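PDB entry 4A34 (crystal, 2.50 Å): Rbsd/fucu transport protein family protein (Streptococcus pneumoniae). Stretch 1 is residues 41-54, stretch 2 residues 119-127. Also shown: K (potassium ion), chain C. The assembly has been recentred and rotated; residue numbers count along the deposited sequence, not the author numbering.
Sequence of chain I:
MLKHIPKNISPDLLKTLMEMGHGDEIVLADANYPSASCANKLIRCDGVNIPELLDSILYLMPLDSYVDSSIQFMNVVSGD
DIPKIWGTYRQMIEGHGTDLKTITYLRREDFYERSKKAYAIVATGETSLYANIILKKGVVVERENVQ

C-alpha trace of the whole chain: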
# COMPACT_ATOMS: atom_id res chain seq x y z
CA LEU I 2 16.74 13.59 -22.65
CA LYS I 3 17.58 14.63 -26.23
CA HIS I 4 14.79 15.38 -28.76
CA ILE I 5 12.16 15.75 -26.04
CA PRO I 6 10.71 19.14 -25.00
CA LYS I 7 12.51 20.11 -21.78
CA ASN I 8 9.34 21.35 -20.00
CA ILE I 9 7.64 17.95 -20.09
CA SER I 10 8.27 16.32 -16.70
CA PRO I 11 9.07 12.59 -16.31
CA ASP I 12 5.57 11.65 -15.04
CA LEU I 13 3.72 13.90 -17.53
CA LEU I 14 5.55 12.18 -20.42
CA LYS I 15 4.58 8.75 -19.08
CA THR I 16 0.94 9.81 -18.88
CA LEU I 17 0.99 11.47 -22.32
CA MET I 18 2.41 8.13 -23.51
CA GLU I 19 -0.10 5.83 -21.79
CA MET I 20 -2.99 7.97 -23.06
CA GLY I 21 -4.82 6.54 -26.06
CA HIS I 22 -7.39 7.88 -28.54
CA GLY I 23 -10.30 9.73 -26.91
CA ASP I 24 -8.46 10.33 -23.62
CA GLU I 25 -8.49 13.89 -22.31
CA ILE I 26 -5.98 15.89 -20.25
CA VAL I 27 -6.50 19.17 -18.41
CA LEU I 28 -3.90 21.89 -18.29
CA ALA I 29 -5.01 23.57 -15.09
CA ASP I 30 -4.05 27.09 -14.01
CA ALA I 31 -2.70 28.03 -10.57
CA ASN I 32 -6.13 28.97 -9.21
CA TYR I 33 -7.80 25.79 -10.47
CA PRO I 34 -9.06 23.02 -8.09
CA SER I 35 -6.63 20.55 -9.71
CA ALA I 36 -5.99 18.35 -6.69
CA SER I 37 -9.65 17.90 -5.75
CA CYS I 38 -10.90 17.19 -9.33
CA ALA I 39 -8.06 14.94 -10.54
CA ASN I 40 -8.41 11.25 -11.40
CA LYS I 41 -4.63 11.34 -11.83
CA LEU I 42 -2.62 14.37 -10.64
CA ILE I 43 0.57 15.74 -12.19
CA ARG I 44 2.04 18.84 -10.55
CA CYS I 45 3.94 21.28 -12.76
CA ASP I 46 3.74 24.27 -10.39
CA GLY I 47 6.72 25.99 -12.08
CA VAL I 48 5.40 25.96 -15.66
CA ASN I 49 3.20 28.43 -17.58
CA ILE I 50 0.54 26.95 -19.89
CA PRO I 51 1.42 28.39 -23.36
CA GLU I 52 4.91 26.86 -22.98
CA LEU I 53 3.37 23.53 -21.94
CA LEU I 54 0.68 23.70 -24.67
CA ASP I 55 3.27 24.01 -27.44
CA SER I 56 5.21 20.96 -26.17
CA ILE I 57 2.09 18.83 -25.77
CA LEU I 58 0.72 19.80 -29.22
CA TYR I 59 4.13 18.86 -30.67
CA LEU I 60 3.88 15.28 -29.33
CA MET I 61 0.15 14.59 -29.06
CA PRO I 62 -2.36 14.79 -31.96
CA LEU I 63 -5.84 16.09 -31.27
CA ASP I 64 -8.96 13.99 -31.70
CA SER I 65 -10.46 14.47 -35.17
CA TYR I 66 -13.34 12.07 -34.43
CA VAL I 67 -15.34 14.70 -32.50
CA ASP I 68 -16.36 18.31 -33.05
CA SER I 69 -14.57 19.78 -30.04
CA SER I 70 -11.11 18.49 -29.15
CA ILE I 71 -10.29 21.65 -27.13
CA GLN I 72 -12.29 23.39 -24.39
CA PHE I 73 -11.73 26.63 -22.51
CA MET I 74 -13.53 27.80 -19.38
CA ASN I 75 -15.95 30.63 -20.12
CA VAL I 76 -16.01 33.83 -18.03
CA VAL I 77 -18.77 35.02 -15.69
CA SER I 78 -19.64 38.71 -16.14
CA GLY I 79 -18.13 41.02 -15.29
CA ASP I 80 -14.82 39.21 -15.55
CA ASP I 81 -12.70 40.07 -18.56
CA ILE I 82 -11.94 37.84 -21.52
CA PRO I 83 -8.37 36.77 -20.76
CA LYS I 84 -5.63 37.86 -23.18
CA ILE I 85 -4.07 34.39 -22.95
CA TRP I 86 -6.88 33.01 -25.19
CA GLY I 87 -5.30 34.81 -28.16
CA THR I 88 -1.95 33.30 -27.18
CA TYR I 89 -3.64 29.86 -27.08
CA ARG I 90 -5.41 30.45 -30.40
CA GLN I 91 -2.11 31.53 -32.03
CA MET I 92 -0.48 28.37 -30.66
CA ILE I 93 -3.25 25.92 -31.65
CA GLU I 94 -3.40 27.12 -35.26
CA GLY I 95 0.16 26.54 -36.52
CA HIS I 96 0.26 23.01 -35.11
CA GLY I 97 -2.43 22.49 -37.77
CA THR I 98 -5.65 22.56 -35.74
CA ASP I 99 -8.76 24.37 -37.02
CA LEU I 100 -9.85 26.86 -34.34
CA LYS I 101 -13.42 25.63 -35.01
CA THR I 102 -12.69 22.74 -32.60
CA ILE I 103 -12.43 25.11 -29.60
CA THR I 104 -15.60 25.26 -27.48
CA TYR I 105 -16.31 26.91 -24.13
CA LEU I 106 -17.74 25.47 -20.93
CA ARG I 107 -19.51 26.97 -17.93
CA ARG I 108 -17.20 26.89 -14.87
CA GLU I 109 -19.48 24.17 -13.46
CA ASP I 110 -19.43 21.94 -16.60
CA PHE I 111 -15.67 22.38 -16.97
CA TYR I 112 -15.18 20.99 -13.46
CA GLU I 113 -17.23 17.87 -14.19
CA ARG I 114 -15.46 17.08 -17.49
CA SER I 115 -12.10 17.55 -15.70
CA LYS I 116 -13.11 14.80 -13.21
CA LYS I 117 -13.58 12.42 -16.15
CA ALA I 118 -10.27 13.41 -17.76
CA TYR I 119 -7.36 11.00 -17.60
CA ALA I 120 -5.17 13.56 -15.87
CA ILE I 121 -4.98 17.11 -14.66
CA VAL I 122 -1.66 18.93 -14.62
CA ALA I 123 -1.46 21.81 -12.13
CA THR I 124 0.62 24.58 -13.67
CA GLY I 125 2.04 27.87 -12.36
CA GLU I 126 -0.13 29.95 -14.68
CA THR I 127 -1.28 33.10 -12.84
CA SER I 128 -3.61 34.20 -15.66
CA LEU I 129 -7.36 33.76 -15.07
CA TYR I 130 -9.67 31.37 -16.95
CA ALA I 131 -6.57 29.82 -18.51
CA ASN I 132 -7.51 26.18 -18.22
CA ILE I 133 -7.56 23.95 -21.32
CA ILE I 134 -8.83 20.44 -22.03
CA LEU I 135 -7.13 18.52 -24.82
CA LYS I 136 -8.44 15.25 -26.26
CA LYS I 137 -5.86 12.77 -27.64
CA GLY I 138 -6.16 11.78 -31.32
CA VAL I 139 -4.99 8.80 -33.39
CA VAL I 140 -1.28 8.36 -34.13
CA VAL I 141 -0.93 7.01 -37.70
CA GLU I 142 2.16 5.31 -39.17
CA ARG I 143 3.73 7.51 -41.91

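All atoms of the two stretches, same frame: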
# COMPACT_ATOMS: atom_id res chain seq x y z
N LYS I 41 -6.07 11.52 -11.94
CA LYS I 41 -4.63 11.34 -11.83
C LYS I 41 -3.99 12.72 -11.85
O LYS I 41 -4.19 13.47 -12.78
CB LYS I 41 -4.15 10.47 -13.00
CG LYS I 41 -2.67 10.14 -13.01
CD LYS I 41 -2.35 9.11 -14.11
CE LYS I 41 -0.86 8.76 -14.12
NZ LYS I 41 -0.46 8.00 -12.88
N LEU I 42 -3.23 13.05 -10.80
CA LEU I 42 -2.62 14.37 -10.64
C LEU I 42 -1.14 14.44 -11.02
O LEU I 42 -0.31 13.66 -10.52
CB LEU I 42 -2.80 14.88 -9.20
CG LEU I 42 -2.24 16.26 -8.87
CD1 LEU I 42 -2.97 17.35 -9.63
CD2 LEU I 42 -2.30 16.54 -7.39
N ILE I 43 -0.81 15.39 -11.89
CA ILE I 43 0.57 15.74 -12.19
C ILE I 43 0.77 17.19 -11.79
O ILE I 43 0.00 18.06 -12.21
CB ILE I 43 0.87 15.57 -13.68
CG1 ILE I 43 0.66 14.11 -14.08
CG2 ILE I 43 2.30 16.02 -14.00
CD1 ILE I 43 0.06 13.95 -15.44
N ARG I 44 1.78 17.46 -10.96
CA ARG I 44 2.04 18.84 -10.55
C ARG I 44 3.20 19.43 -11.34
O ARG I 44 4.32 18.95 -11.27
CB ARG I 44 2.31 18.95 -9.04
CG ARG I 44 1.14 18.58 -8.13
CD ARG I 44 1.23 19.33 -6.80
NE ARG I 44 0.78 20.71 -6.95
CZ ARG I 44 -0.46 21.13 -6.72
NH1 ARG I 44 -1.39 20.29 -6.28
NH2 ARG I 44 -0.77 22.40 -6.91
N CYS I 45 2.91 20.50 -12.07
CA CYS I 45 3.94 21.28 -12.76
C CYS I 45 3.88 22.75 -12.33
O CYS I 45 3.78 23.66 -13.15
CB CYS I 45 3.76 21.11 -14.26
SG CYS I 45 4.06 19.41 -14.76
N ASP I 46 3.94 22.95 -11.01
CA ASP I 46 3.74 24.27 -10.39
C ASP I 46 4.64 25.38 -10.95
O ASP I 46 4.32 26.56 -10.80
CB ASP I 46 3.90 24.17 -8.87
CG ASP I 46 2.80 23.35 -8.22
OD1 ASP I 46 1.63 23.80 -8.24
OD2 ASP I 46 3.10 22.27 -7.68
N GLY I 47 5.75 25.00 -11.58
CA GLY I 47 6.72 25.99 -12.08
C GLY I 47 6.59 26.35 -13.55
O GLY I 47 7.37 27.14 -14.07
N VAL I 48 5.59 25.78 -14.22
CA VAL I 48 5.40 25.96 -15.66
C VAL I 48 4.14 26.78 -16.01
O VAL I 48 3.08 26.64 -15.39
CB VAL I 48 5.35 24.60 -16.39
CG1 VAL I 48 5.60 24.79 -17.89
CG2 VAL I 48 6.38 23.63 -15.80
N ASN I 49 4.30 27.65 -17.01
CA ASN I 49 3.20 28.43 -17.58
C ASN I 49 2.59 27.62 -18.73
O ASN I 49 3.29 26.82 -19.36
CB ASN I 49 3.70 29.80 -18.06
CG ASN I 49 4.05 30.75 -16.91
OD1 ASN I 49 3.39 30.75 -15.86
ND2 ASN I 49 5.07 31.57 -17.10
N ILE I 50 1.30 27.83 -18.99
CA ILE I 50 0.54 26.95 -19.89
C ILE I 50 0.87 27.06 -21.38
O ILE I 50 0.97 26.03 -22.04
CB ILE I 50 -0.99 27.02 -19.62
CG1 ILE I 50 -1.29 26.54 -18.19
CG2 ILE I 50 -1.76 26.19 -20.67
CD1 ILE I 50 -2.73 26.71 -17.71
N PRO I 51 1.05 28.30 -21.93
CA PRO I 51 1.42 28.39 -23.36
C PRO I 51 2.68 27.60 -23.71
O PRO I 51 2.73 26.94 -24.74
CB PRO I 51 1.62 29.90 -23.61
CG PRO I 51 1.46 30.58 -22.29
CD PRO I 51 0.76 29.63 -21.36
N GLU I 52 3.69 27.67 -22.84
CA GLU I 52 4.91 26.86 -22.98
C GLU I 52 4.56 25.37 -23.02
O GLU I 52 4.97 24.65 -23.92
CB GLU I 52 5.90 27.13 -21.84
CG GLU I 52 6.58 28.50 -21.88
CD GLU I 52 5.91 29.51 -20.96
OE1 GLU I 52 4.77 29.94 -21.26
OE2 GLU I 52 6.55 29.90 -19.96
N LEU I 53 3.77 24.93 -22.04
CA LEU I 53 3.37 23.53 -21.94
C LEU I 53 2.47 23.08 -23.11
O LEU I 53 2.56 21.93 -23.55
CB LEU I 53 2.69 23.26 -20.60
CG LEU I 53 2.54 21.81 -20.15
CD1 LEU I 53 3.89 21.14 -20.12
CD2 LEU I 53 1.89 21.73 -18.79
N LEU I 54 1.62 23.99 -23.59
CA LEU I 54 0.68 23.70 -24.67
C LEU I 54 1.40 23.41 -26.00
O LEU I 54 1.00 22.52 -26.76
CB LEU I 54 -0.32 24.85 -24.84
CG LEU I 54 -1.34 24.80 -25.99
CD1 LEU I 54 -2.27 23.57 -25.87
CD2 LEU I 54 -2.15 26.08 -26.04
N TYR I 119 -8.35 11.96 -18.02
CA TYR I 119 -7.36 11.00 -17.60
C TYR I 119 -6.41 11.62 -16.58
O TYR I 119 -6.03 10.97 -15.62
CB TYR I 119 -6.57 10.43 -18.78
CG TYR I 119 -5.63 9.31 -18.40
CD1 TYR I 119 -6.12 8.09 -17.95
CD2 TYR I 119 -4.26 9.48 -18.49
CE1 TYR I 119 -5.25 7.05 -17.61
CE2 TYR I 119 -3.39 8.45 -18.15
CZ TYR I 119 -3.89 7.24 -17.71
OH TYR I 119 -3.01 6.23 -17.37
N ALA I 120 -6.05 12.87 -16.80
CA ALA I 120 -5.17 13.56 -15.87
C ALA I 120 -5.34 15.07 -15.91
O ALA I 120 -5.69 15.67 -16.94
CB ALA I 120 -3.72 13.20 -16.14
N ILE I 121 -5.10 15.68 -14.75
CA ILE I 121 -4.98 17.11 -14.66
C ILE I 121 -3.55 17.43 -14.28
O ILE I 121 -2.99 16.82 -13.35
CB ILE I 121 -5.96 17.70 -13.62
CG1 ILE I 121 -7.41 17.31 -13.96
CG2 ILE I 121 -5.75 19.22 -13.50
CD1 ILE I 121 -8.47 17.89 -13.04
N VAL I 122 -2.94 18.35 -15.02
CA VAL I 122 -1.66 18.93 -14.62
C VAL I 122 -1.86 20.34 -14.04
O VAL I 122 -2.40 21.22 -14.70
CB VAL I 122 -0.60 18.92 -15.77
CG1 VAL I 122 -1.24 19.15 -17.10
CG2 VAL I 122 0.50 19.92 -15.52
N ALA I 123 -1.46 20.51 -12.78
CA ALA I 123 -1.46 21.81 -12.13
C ALA I 123 -0.24 22.60 -12.58
O ALA I 123 0.90 22.18 -12.40
CB ALA I 123 -1.48 21.64 -10.62
N THR I 124 -0.47 23.76 -13.18
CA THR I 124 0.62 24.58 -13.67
C THR I 124 0.80 25.81 -12.78
O THR I 124 0.09 25.97 -11.79
CB THR I 124 0.38 25.02 -15.11
OG1 THR I 124 -0.68 25.98 -15.13
CG2 THR I 124 0.02 23.82 -16.01
N GLY I 125 1.76 26.66 -13.13
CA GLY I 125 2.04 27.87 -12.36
C GLY I 125 1.40 29.10 -12.96
O GLY I 125 1.66 30.22 -12.52
N GLU I 126 0.54 28.88 -13.95
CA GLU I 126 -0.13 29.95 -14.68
C GLU I 126 -0.99 30.87 -13.78
O GLU I 126 -2.00 30.44 -13.20
CB GLU I 126 -0.98 29.35 -15.79
CG GLU I 126 -1.59 30.38 -16.71
CD GLU I 126 -0.57 31.40 -17.17
OE1 GLU I 126 0.28 31.06 -18.02
OE2 GLU I 126 -0.62 32.54 -16.68
N THR I 127 -0.59 32.13 -13.69
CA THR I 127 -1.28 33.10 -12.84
C THR I 127 -2.45 33.79 -13.55
O THR I 127 -3.25 34.48 -12.90
CB THR I 127 -0.33 34.18 -12.30
OG1 THR I 127 0.31 34.85 -13.39
CG2 THR I 127 0.73 33.57 -11.38
K K C . 6.31 18.62 -9.70
O HOH W 1 0.41 26.24 -9.12
O HOH W 2 5.47 21.11 -8.42
O HOH W 3 5.72 15.93 -8.66
O HOH W 4 8.08 18.24 -12.02

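Two neighbouring parallel strands, 42-45 and 120-124, make the core of this contact, and the backbone ladder sets its register. Ile121 N donates to Lys41 O (3.1 Å), Ile43 N to Ile121 O (3.0 Å), Ala123 N to Ile43 O (2.9 Å) and Cys45 N to Ala123 O (2.6 Å).

Three residues cover the most surface: Lys41, Ala123 and Thr124. Lys41 opens the ladder. Its chain is t through chi1, chi2 and chi3, so the aliphatic part runs past Tyr119, CD lying 4.2 Å from Tyr119 CE2, while the end leads away; a long methylene chain suits this partly exposed border.

Ala123 sits in mid-register, on the same side of the sheet as Leu42, Arg44 and Ile121. Its methyl group leaves room for the Arg44 guanidinium, one face of which lies over Ala123 CB, with NH2 at 3.9 Å. A salt bridge holds that arginine in place, Arg44 NE to Asp46 OD2 at 2.9 Å. Water 1 then ties the same aspartate to the second strand, donating to Asp46 OD1 (2.9 Å) and Thr124 O (2.7 Å).

The other side is apolar and buried. Val122 CG2 meets Cys45 SG at 3.7 Å and Leu53 CD2 at 4.0 Å, so the start of the helix packs on the same valine as the strand. Thr124 extends this patch: its CG2 lies 3.9 Å from Leu53 CD2, and its OG1, which is hydrogen-bonded elsewhere in the structure, sits 3.2 Å from Ile50 CG1. A beta-branched residue with one polar arm fits a buried site of this kind.

Beyond the turn from Cys45 to Val48, Gly125 N donates to Val48 O (2.6 Å). Glycine fits here because an ideal CB would lie 2.2 Å from Asp46 O, a clash.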